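Local coordinates for uncharacterized protein (Arthrobacter sp., PDB 3KOP) that is of unknown function but adopts a cyclophilin-like fold, a curled antiparallel beta sheet with helices packed against it, and assembles with further copies of itself, at residues N69-V75 against V127-Y133; G95-F100 against G149-I155. One frame throughout, in Å; residues are numbered along the deposited sequence. Where two conformers were deposited one is given.

Contacts 1 and 2 are buried antiparallel strand pairs of one sheet, and they adjoin: strand 125-132, the second partner in contact 1, is the neighbour of strand 96-103, the first partner in contact 2, so the order runs 70-76, 125-132, 96-103, 145-157. Their centres lie about 9 Å apart. Contact 1 keeps an unbroken register and faces helix 159-172 on its Ile71 side, with two acidic groups sharing a water on the other. Contact 2, nearer the centre of the chain, is interrupted by a bulge, gathers Phe152, Ala153 and Ile155 round Val97 and meets helix 45-54 through Tyr99 and Phe152. Each reaches another subunit, contact 1 through Asn69, Tyr72 and Tyr133, contact 2 through Asp96 and Val151.

Contact 1 (N69-V75 against V127-Y133); sequences NEIYNLV and VDLAVFY
Ile71 and Val131 exchange two backbone hydrogen bonds, Val131 N to Ile71 O being nearly straight (2.9 Å, 174°). Seven such bonds join 69-75 to 127-133 in unbroken antiparallel register: Asn73 with Leu129 and Val75 with Val127 are the other hydrogen-bonded pairs, and Tyr133 N closes the end on Asn69 O.

Two CH-pi contacts flank that end. Asn69 CB sits over the centre of the Tyr133 ring, 4.0 Å from its centroid, while the Tyr133 hydroxyl hydrogen-bonds His63 of its own chain and Lys65 of the second subunit. Glu70 CG lies over one face of Phe132, toward the rim; with CG anti to the backbone N (chi1 -177°) the extended chain runs beside the ring, its carboxylate 9° from the ring plane.

The pairing belongs to the curled antiparallel sheet of the cyclophilin-like fold; on the face of Ile71 and Val131, Ile71 meets Cys166 of helix 159-172.

On the other face two acids come close: Glu70 OE2 is 4.3 Å from Asp128 OD1. One water donates to Glu70 OE2 (2.7 Å) and Asp128 OD2 (2.8 Å). The same water lies over the centre of the Tyr72 ring; its two donated bonds probably ease the repulsion.

Contact 2 (G95-F100 against G149-I155); sequences GDVCYF and GNVFATI
Val97 and Phe152 cross at a slant, the CG1 branch of the valine meeting the far end of the ring at 3.5 Å from Phe152 CZ. With chi1 at 76°, CG of Phe152 stands between its own backbone N and carbonyl carbon, and the ring turns its edge to the backbone of strand 96-100: Phe152 CE1 lies 3.6 Å from Cys98 C, and Phe152 CD1 packs against Tyr99 CB. Helix 45-54 supplies Thr47 and Val51 to this ring. The other branch of Val97, CG2, runs at about a right angle to Ile155 and touches its CG1 at 4.0 Å, while Val97 CB meets Ala153 CB. Val97 is thus packed from three residues of the opposing strand.

On the opposite face, Val151 straddles two neighbours. Its CG1 meets Asp96 OD1 at 3.6 Å, and its CG2 reaches Cys98 SG at 3.9 Å. A water 2.6 Å from Asp96 OD1 donates to it, though Ala153 O also competes for its protons; Asp96 OD2 accepts from Ile93 N and forms a salt bridge to Arg135 of the third subunit, whose side chain also packs on Val151. At the far end, Phe100 bends back so that CE2 comes within 3.3 Å of Gly149 CA, where the lack of a side chain leaves room for the ring.

Val97 O accepts from Phe152 N and Val97 N donates to Ala153 O, the two bonds that enclose the bulge. Phe152 and Ala153 together face Val97, a classic beta bulge that shifts the register by one within the antiparallel sheet of this cyclophilin-like fold.

Contact 1 (N69-V75 against V127-Y133)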
ATOM      1  N   ASN F  69     -14.573   4.288   8.739  1.00 12.91           N
ATOM      2  CA  ASN F  69     -15.869   4.067   9.383  1.00 12.92           C
ATOM      3  C   ASN F  69     -15.728   3.301  10.678  1.00 13.11           C
ATOM      4  O   ASN F  69     -16.173   2.146  10.828  1.00 13.78           O
ATOM      5  CB  ASN F  69     -16.835   3.431   8.408  1.00 13.10           C
ATOM      6  CG  ASN F  69     -17.086   4.318   7.211  1.00 14.07           C
ATOM      7  OD1 ASN F  69     -17.586   5.426   7.381  1.00 14.53           O
ATOM      8  ND2 ASN F  69     -16.692   3.875   6.024  1.00 12.19           N
ATOM      9  N   GLU F  70     -15.097   3.984  11.617  1.00 13.71           N
ATOM     10  CA  GLU F  70     -14.681   3.408  12.887  1.00 13.46           C
ATOM     11  C   GLU F  70     -15.026   4.302  14.098  1.00 12.97           C
ATOM     12  O   GLU F  70     -14.799   5.527  14.071  1.00 12.96           O
ATOM     13  CB  GLU F  70     -13.176   3.255  12.870  1.00 13.19           C
ATOM     14  CG  GLU F  70     -12.645   2.598  14.122  1.00 14.93           C
ATOM     15  CD  GLU F  70     -11.167   2.829  14.375  1.00 17.62           C
ATOM     16  OE1 GLU F  70     -10.610   3.838  13.860  1.00 17.47           O
ATOM     17  OE2 GLU F  70     -10.594   1.996  15.143  1.00 18.56           O
ATOM     18  N   ILE F  71     -15.503   3.676  15.177  1.00 13.04           N
ATOM     19  CA  ILE F  71     -15.453   4.303  16.504  1.00 12.88           C
ATOM     20  C   ILE F  71     -14.701   3.341  17.418  1.00 13.88           C
ATOM     21  O   ILE F  71     -14.606   2.160  17.132  1.00 13.42           O
ATOM     22  CB  ILE F  71     -16.846   4.675  17.105  1.00 12.88           C
ATOM     23  CG1 ILE F  71     -17.771   3.452  17.217  1.00 12.97           C
ATOM     24  CG2 ILE F  71     -17.472   5.808  16.314  1.00 12.56           C
ATOM     25  CD1 ILE F  71     -18.936   3.583  18.272  1.00 12.34           C
ATOM     26  N   TYR F  72     -14.144   3.860  18.512  1.00 13.29           N
ATOM     27  CA  TYR F  72     -13.374   3.006  19.402  1.00 13.81           C
ATOM     28  C   TYR F  72     -13.236   3.642  20.789  1.00 13.78           C
ATOM     29  O   TYR F  72     -13.556   4.822  20.972  1.00 14.22           O
ATOM     30  CB  TYR F  72     -12.003   2.723  18.809  1.00 13.29           C
ATOM     31  CG  TYR F  72     -11.141   3.938  18.670  1.00 13.87           C
ATOM     32  CD1 TYR F  72     -11.267   4.788  17.566  1.00 14.05           C
ATOM     33  CD2 TYR F  72     -10.211   4.283  19.678  1.00 15.10           C
ATOM     34  CE1 TYR F  72     -10.478   5.911  17.440  1.00 13.85           C
ATOM     35  CE2 TYR F  72      -9.409   5.423  19.552  1.00 14.77           C
ATOM     36  CZ  TYR F  72      -9.559   6.228  18.435  1.00 15.17           C
ATOM     37  OH  TYR F  72      -8.804   7.352  18.273  1.00 15.74           O
ATOM     38  N   ASN F  73     -12.810   2.840  21.757  1.00 14.30           N
ATOM     39  CA  ASN F  73     -12.390   3.354  23.036  1.00 14.62           C
ATOM     40  C   ASN F  73     -10.990   2.830  23.300  1.00 14.58           C
ATOM     41  O   ASN F  73     -10.475   1.985  22.544  1.00 14.67           O
ATOM     42  CB  ASN F  73     -13.416   3.034  24.156  1.00 14.56           C
ATOM     43  CG  ASN F  73     -13.486   1.551  24.550  1.00 15.88           C
ATOM     44  OD1 ASN F  73     -12.614   0.762  24.218  1.00 16.30           O
ATOM     45  ND2 ASN F  73     -14.556   1.176  25.270  1.00 16.39           N
ATOM     46  N   LEU F  74     -10.378   3.355  24.358  1.00 15.16           N
ATOM     47  CA  LEU F  74      -9.036   2.967  24.772  1.00 14.79           C
ATOM     48  C   LEU F  74      -9.080   2.670  26.272  1.00 15.32           C
ATOM     49  O   LEU F  74      -9.523   3.501  27.053  1.00 15.27           O
ATOM     50  CB  LEU F  74      -8.050   4.099  24.504  1.00 15.11           C
ATOM     51  CG  LEU F  74      -7.856   4.592  23.068  1.00 15.32           C
ATOM     52  CD1 LEU F  74      -6.938   5.812  23.046  1.00 15.22           C
ATOM     53  CD2 LEU F  74      -7.329   3.474  22.155  1.00 13.71           C
ATOM     54  N   VAL F  75      -8.631   1.488  26.664  1.00 15.24           N
ATOM     55  CA  VAL F  75      -8.645   1.079  28.057  1.00 15.47           C
ATOM     56  C   VAL F  75      -7.277   0.490  28.440  1.00 16.07           C
ATOM     57  O   VAL F  75      -6.555  -0.023  27.570  1.00 16.27           O
ATOM     58  CB  VAL F  75      -9.761   0.041  28.324  1.00 15.28           C
ATOM     59  CG1 VAL F  75     -11.182   0.647  27.985  1.00 14.93           C
ATOM     60  CG2 VAL F  75      -9.496  -1.277  27.585  1.00 13.93           C
ATOM     61  N   VAL F 127      -5.352  -1.100  25.356  1.00 16.96           N
ATOM     62  CA  VAL F 127      -6.181  -1.840  24.406  1.00 16.20           C
ATOM     63  C   VAL F 127      -7.153  -0.867  23.728  1.00 15.77           C
ATOM     64  O   VAL F 127      -7.774  -0.014  24.392  1.00 15.50           O
ATOM     65  CB  VAL F 127      -6.884  -3.028  25.094  1.00 16.28           C
ATOM     66  CG1 VAL F 127      -7.885  -3.742  24.133  1.00 15.22           C
ATOM     67  CG2 VAL F 127      -5.813  -4.044  25.598  1.00 15.05           C
ATOM     68  N   ASP F 128      -7.207  -0.977  22.403  1.00 15.15           N
ATOM     69  CA  ASP F 128      -8.156  -0.268  21.528  1.00 14.54           C
ATOM     70  C   ASP F 128      -9.217  -1.282  21.155  1.00 14.05           C
ATOM     71  O   ASP F 128      -8.908  -2.294  20.542  1.00 14.22           O
ATOM     72  CB  ASP F 128      -7.399   0.232  20.301  1.00 14.74           C
ATOM     73  CG  ASP F 128      -8.242   0.977  19.310  1.00 16.85           C
ATOM     74  OD1 ASP F 128      -9.455   0.670  19.112  1.00 15.80           O
ATOM     75  OD2 ASP F 128      -7.646   1.874  18.645  1.00 17.03           O
ATOM     76  N   LEU F 129     -10.457  -1.018  21.563  1.00 13.58           N
ATOM     77  CA  LEU F 129     -11.612  -1.811  21.182  1.00 13.74           C
ATOM     78  C   LEU F 129     -12.435  -0.995  20.203  1.00 13.78           C
ATOM     79  O   LEU F 129     -12.890   0.105  20.535  1.00 14.25           O
ATOM     80  CB  LEU F 129     -12.453  -2.216  22.394  1.00 14.05           C
ATOM     81  CG  LEU F 129     -11.701  -3.076  23.421  1.00 14.09           C
ATOM     82  CD1 LEU F 129     -12.521  -3.234  24.776  1.00 14.34           C
ATOM     83  CD2 LEU F 129     -11.324  -4.418  22.831  1.00 12.75           C
ATOM     84  N   ALA F 130     -12.594  -1.540  18.997  1.00 13.51           N
ATOM     85  CA  ALA F 130     -13.113  -0.790  17.858  1.00 13.43           C
ATOM     86  C   ALA F 130     -14.290  -1.471  17.191  1.00 13.45           C
ATOM     87  O   ALA F 130     -14.349  -2.701  17.091  1.00 14.50           O
ATOM     88  CB  ALA F 130     -11.979  -0.512  16.806  1.00 12.83           C
ATOM     89  N   VAL F 131     -15.202  -0.635  16.705  1.00 13.26           N
ATOM     90  CA  VAL F 131     -16.366  -1.043  15.971  1.00 13.51           C
ATOM     91  C   VAL F 131     -16.303  -0.399  14.587  1.00 13.64           C
ATOM     92  O   VAL F 131     -16.150   0.814  14.466  1.00 13.14           O
ATOM     93  CB  VAL F 131     -17.653  -0.574  16.689  1.00 13.44           C
ATOM     94  CG1 VAL F 131     -18.896  -0.751  15.802  1.00 13.81           C
ATOM     95  CG2 VAL F 131     -17.818  -1.346  17.992  1.00 13.68           C
ATOM     96  N   PHE F 132     -16.407  -1.227  13.558  1.00 13.82           N
ATOM     97  CA  PHE F 132     -16.502  -0.733  12.202  1.00 13.95           C
ATOM     98  C   PHE F 132     -17.940  -0.742  11.713  1.00 13.86           C
ATOM     99  O   PHE F 132     -18.622  -1.767  11.760  1.00 14.60           O
ATOM    100  CB  PHE F 132     -15.542  -1.510  11.317  1.00 14.18           C
ATOM    101  CG  PHE F 132     -14.152  -1.163  11.590  1.00 13.97           C
ATOM    102  CD1 PHE F 132     -13.560  -0.089  10.929  1.00 15.04           C
ATOM    103  CD2 PHE F 132     -13.445  -1.841  12.549  1.00 14.11           C
ATOM    104  CE1 PHE F 132     -12.249   0.254  11.188  1.00 15.88           C
ATOM    105  CE2 PHE F 132     -12.149  -1.478  12.847  1.00 14.84           C
ATOM    106  CZ  PHE F 132     -11.544  -0.451  12.156  1.00 14.94           C
ATOM    107  N   TYR F 133     -18.424   0.432  11.340  1.00 13.99           N
ATOM    108  CA  TYR F 133     -19.855   0.617  11.038  1.00 14.11           C
ATOM    109  C   TYR F 133     -20.137   0.810   9.569  1.00 14.15           C
ATOM    110  O   TYR F 133     -21.281   0.854   9.188  1.00 15.14           O
ATOM    111  CB  TYR F 133     -20.443   1.771  11.843  1.00 13.95           C
ATOM    112  CG  TYR F 133     -19.905   3.143  11.524  1.00 13.34           C
ATOM    113  CD1 TYR F 133     -20.514   3.945  10.566  1.00 13.81           C
ATOM    114  CD2 TYR F 133     -18.800   3.665  12.222  1.00 13.62           C
ATOM    115  CE1 TYR F 133     -20.027   5.231  10.272  1.00 14.43           C
ATOM    116  CE2 TYR F 133     -18.313   4.941  11.945  1.00 14.56           C
ATOM    117  CZ  TYR F 133     -18.939   5.718  10.969  1.00 13.63           C
ATOM    118  OH  TYR F 133     -18.474   6.972  10.701  1.00 15.40           O
TER
HETATM  119  O   HOH W   1      -8.331   2.944  16.204  1.00 24.78           O

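Contact 2 (G95-F100 against G149-I155)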
ATOM      1  N   GLY F  95     -19.684  -4.202  10.626  1.00 13.65           N
ATOM      2  CA  GLY F  95     -19.990  -5.161  11.667  1.00 13.93           C
ATOM      3  C   GLY F  95     -18.814  -5.739  12.408  1.00 13.55           C
ATOM      4  O   GLY F  95     -19.007  -6.364  13.431  1.00 14.41           O
ATOM      5  N   ASP F  96     -17.597  -5.571  11.911  1.00 13.42           N
ATOM      6  CA  ASP F  96     -16.414  -6.060  12.622  1.00 13.06           C
ATOM      7  C   ASP F  96     -16.209  -5.341  13.949  1.00 13.20           C
ATOM      8  O   ASP F  96     -16.402  -4.096  14.081  1.00 13.61           O
ATOM      9  CB  ASP F  96     -15.126  -5.808  11.865  1.00 13.07           C
ATOM     10  CG  ASP F  96     -14.864  -6.767  10.745  1.00 14.07           C
ATOM     11  OD1 ASP F  96     -15.499  -7.843  10.644  1.00 13.82           O
ATOM     12  OD2 ASP F  96     -13.947  -6.416   9.958  1.00 12.42           O
ATOM     13  N   VAL F  97     -15.772  -6.129  14.906  1.00 12.75           N
ATOM     14  CA  VAL F  97     -15.336  -5.630  16.184  1.00 12.79           C
ATOM     15  C   VAL F  97     -13.918  -6.082  16.376  1.00 13.00           C
ATOM     16  O   VAL F  97     -13.599  -7.296  16.307  1.00 14.03           O
ATOM     17  CB  VAL F  97     -16.255  -6.065  17.371  1.00 13.25           C
ATOM     18  CG1 VAL F  97     -15.800  -5.376  18.654  1.00 11.21           C
ATOM     19  CG2 VAL F  97     -17.729  -5.783  17.077  1.00 12.46           C
ATOM     20  N   CYS F  98     -13.031  -5.107  16.577  1.00 13.58           N
ATOM     21  CA  CYS F  98     -11.591  -5.361  16.586  1.00 13.43           C
ATOM     22  C   CYS F  98     -10.893  -5.053  17.911  1.00 13.48           C
ATOM     23  O   CYS F  98     -11.306  -4.159  18.654  1.00 14.22           O
ATOM     24  CB  CYS F  98     -10.933  -4.533  15.495  1.00 13.86           C
ATOM     25  SG  CYS F  98     -11.282  -5.136  13.827  1.00 14.47           S
ATOM     26  N   TYR F  99      -9.802  -5.768  18.145  1.00 13.58           N
ATOM     27  CA  TYR F  99      -8.944  -5.602  19.309  1.00 13.52           C
ATOM     28  C   TYR F  99      -7.537  -5.299  18.807  1.00 13.63           C
ATOM     29  O   TYR F  99      -6.996  -6.038  17.970  1.00 13.76           O
ATOM     30  CB  TYR F  99      -8.960  -6.891  20.119  1.00 13.28           C
ATOM     31  CG  TYR F  99      -8.146  -6.969  21.411  1.00 13.59           C
ATOM     32  CD1 TYR F  99      -6.752  -6.896  21.408  1.00 14.11           C
ATOM     33  CD2 TYR F  99      -8.755  -7.235  22.606  1.00 14.57           C
ATOM     34  CE1 TYR F  99      -6.037  -7.038  22.566  1.00 14.38           C
ATOM     35  CE2 TYR F  99      -8.046  -7.374  23.772  1.00 14.18           C
ATOM     36  CZ  TYR F  99      -6.694  -7.253  23.760  1.00 15.09           C
ATOM     37  OH  TYR F  99      -5.970  -7.429  24.935  1.00 15.45           O
ATOM     38  N   PHE F 100      -6.952  -4.222  19.339  1.00 14.26           N
ATOM     39  CA  PHE F 100      -5.565  -3.859  19.087  1.00 14.67           C
ATOM     40  C   PHE F 100      -4.838  -3.688  20.410  1.00 16.11           C
ATOM     41  O   PHE F 100      -5.379  -3.067  21.362  1.00 15.31           O
ATOM     42  CB  PHE F 100      -5.451  -2.494  18.386  1.00 14.42           C
ATOM     43  CG  PHE F 100      -6.306  -2.341  17.150  1.00 14.96           C
ATOM     44  CD1 PHE F 100      -7.669  -1.999  17.243  1.00 14.30           C
ATOM     45  CD2 PHE F 100      -5.742  -2.461  15.887  1.00 14.04           C
ATOM     46  CE1 PHE F 100      -8.435  -1.814  16.108  1.00 14.16           C
ATOM     47  CE2 PHE F 100      -6.524  -2.251  14.730  1.00 13.09           C
ATOM     48  CZ  PHE F 100      -7.853  -1.952  14.846  1.00 13.70           C
ATOM     49  N   GLY F 149      -5.816  -5.301  13.110  1.00 13.27           N
ATOM     50  CA  GLY F 149      -6.665  -5.507  14.262  1.00 13.46           C
ATOM     51  C   GLY F 149      -7.137  -6.957  14.329  1.00 13.22           C
ATOM     52  O   GLY F 149      -7.432  -7.571  13.302  1.00 12.71           O
ATOM     53  N   ASN F 150      -7.225  -7.507  15.547  1.00 13.04           N
ATOM     54  CA  ASN F 150      -7.828  -8.852  15.738  1.00 13.05           C
ATOM     55  C   ASN F 150      -9.340  -8.725  15.624  1.00 12.61           C
ATOM     56  O   ASN F 150      -9.967  -7.998  16.414  1.00 13.55           O
ATOM     57  CB  ASN F 150      -7.528  -9.449  17.138  1.00 13.14           C
ATOM     58  CG  ASN F 150      -6.073  -9.838  17.355  1.00 13.51           C
ATOM     59  OD1 ASN F 150      -5.216  -9.624  16.499  1.00 14.05           O
ATOM     60  ND2 ASN F 150      -5.797 -10.472  18.502  1.00 13.33           N
ATOM     61  N   VAL F 151      -9.952  -9.421  14.676  1.00 12.76           N
ATOM     62  CA  VAL F 151     -11.412  -9.380  14.518  1.00 11.88           C
ATOM     63  C   VAL F 151     -11.975 -10.456  15.450  1.00 12.91           C
ATOM     64  O   VAL F 151     -11.764 -11.665  15.233  1.00 12.44           O
ATOM     65  CB  VAL F 151     -11.883  -9.669  13.053  1.00 12.35           C
ATOM     66  CG1 VAL F 151     -13.434  -9.737  12.983  1.00 11.38           C
ATOM     67  CG2 VAL F 151     -11.320  -8.642  12.052  1.00 11.52           C
ATOM     68  N   PHE F 152     -12.686 -10.031  16.497  1.00 12.62           N
ATOM     69  CA  PHE F 152     -13.102 -10.991  17.538  1.00 13.23           C
ATOM     70  C   PHE F 152     -14.611 -11.075  17.766  1.00 13.44           C
ATOM     71  O   PHE F 152     -15.081 -11.903  18.548  1.00 14.34           O
ATOM     72  CB  PHE F 152     -12.372 -10.683  18.872  1.00 12.56           C
ATOM     73  CG  PHE F 152     -12.920  -9.485  19.618  1.00 13.72           C
ATOM     74  CD1 PHE F 152     -12.416  -8.205  19.378  1.00 13.25           C
ATOM     75  CD2 PHE F 152     -13.923  -9.638  20.567  1.00 14.17           C
ATOM     76  CE1 PHE F 152     -12.893  -7.125  20.042  1.00 14.22           C
ATOM     77  CE2 PHE F 152     -14.418  -8.529  21.231  1.00 14.43           C
ATOM     78  CZ  PHE F 152     -13.906  -7.276  20.967  1.00 13.37           C
ATOM     79  N   ALA F 153     -15.363 -10.225  17.089  1.00 13.46           N
ATOM     80  CA  ALA F 153     -16.800 -10.263  17.157  1.00 13.78           C
ATOM     81  C   ALA F 153     -17.410  -9.663  15.913  1.00 14.11           C
ATOM     82  O   ALA F 153     -16.744  -8.901  15.160  1.00 14.77           O
ATOM     83  CB  ALA F 153     -17.312  -9.570  18.394  1.00 13.36           C
ATOM     84  N   THR F 154     -18.655 -10.042  15.673  1.00 14.09           N
ATOM     85  CA  THR F 154     -19.384  -9.513  14.542  0.50 14.50           C
ATOM     86  C   THR F 154     -20.787  -9.124  14.953  1.00 14.85           C
ATOM     87  O   THR F 154     -21.516  -9.888  15.612  1.00 14.63           O
ATOM     88  CB  THR F 154     -19.394 -10.493  13.368  0.50 14.65           C
ATOM     89  OG1 THR F 154     -19.766  -9.780  12.186  0.50 14.68           O
ATOM     90  CG2 THR F 154     -20.361 -11.665  13.615  0.50 14.85           C
ATOM     91  N   ILE F 155     -21.149  -7.888  14.612  1.00 15.37           N
ATOM     92  CA  ILE F 155     -22.453  -7.329  14.997  1.00 15.47           C
ATOM     93  C   ILE F 155     -23.563  -8.072  14.264  1.00 16.65           C
ATOM     94  O   ILE F 155     -23.585  -8.125  13.033  1.00 17.00           O
ATOM     95  CB  ILE F 155     -22.498  -5.796  14.799  1.00 15.66           C
ATOM     96  CG1 ILE F 155     -21.455  -5.130  15.721  1.00 15.49           C
ATOM     97  CG2 ILE F 155     -23.904  -5.235  15.125  1.00 15.07           C
ATOM     98  CD1 ILE F 155     -21.219  -3.665  15.432  1.00 14.67           C
TER
HETATM   99  O   HOH W   2     -18.789  -8.187   9.915  1.00 21.82           O
HETATM  100  O   HOH W   3     -16.775  -9.631  12.048  1.00 23.96           O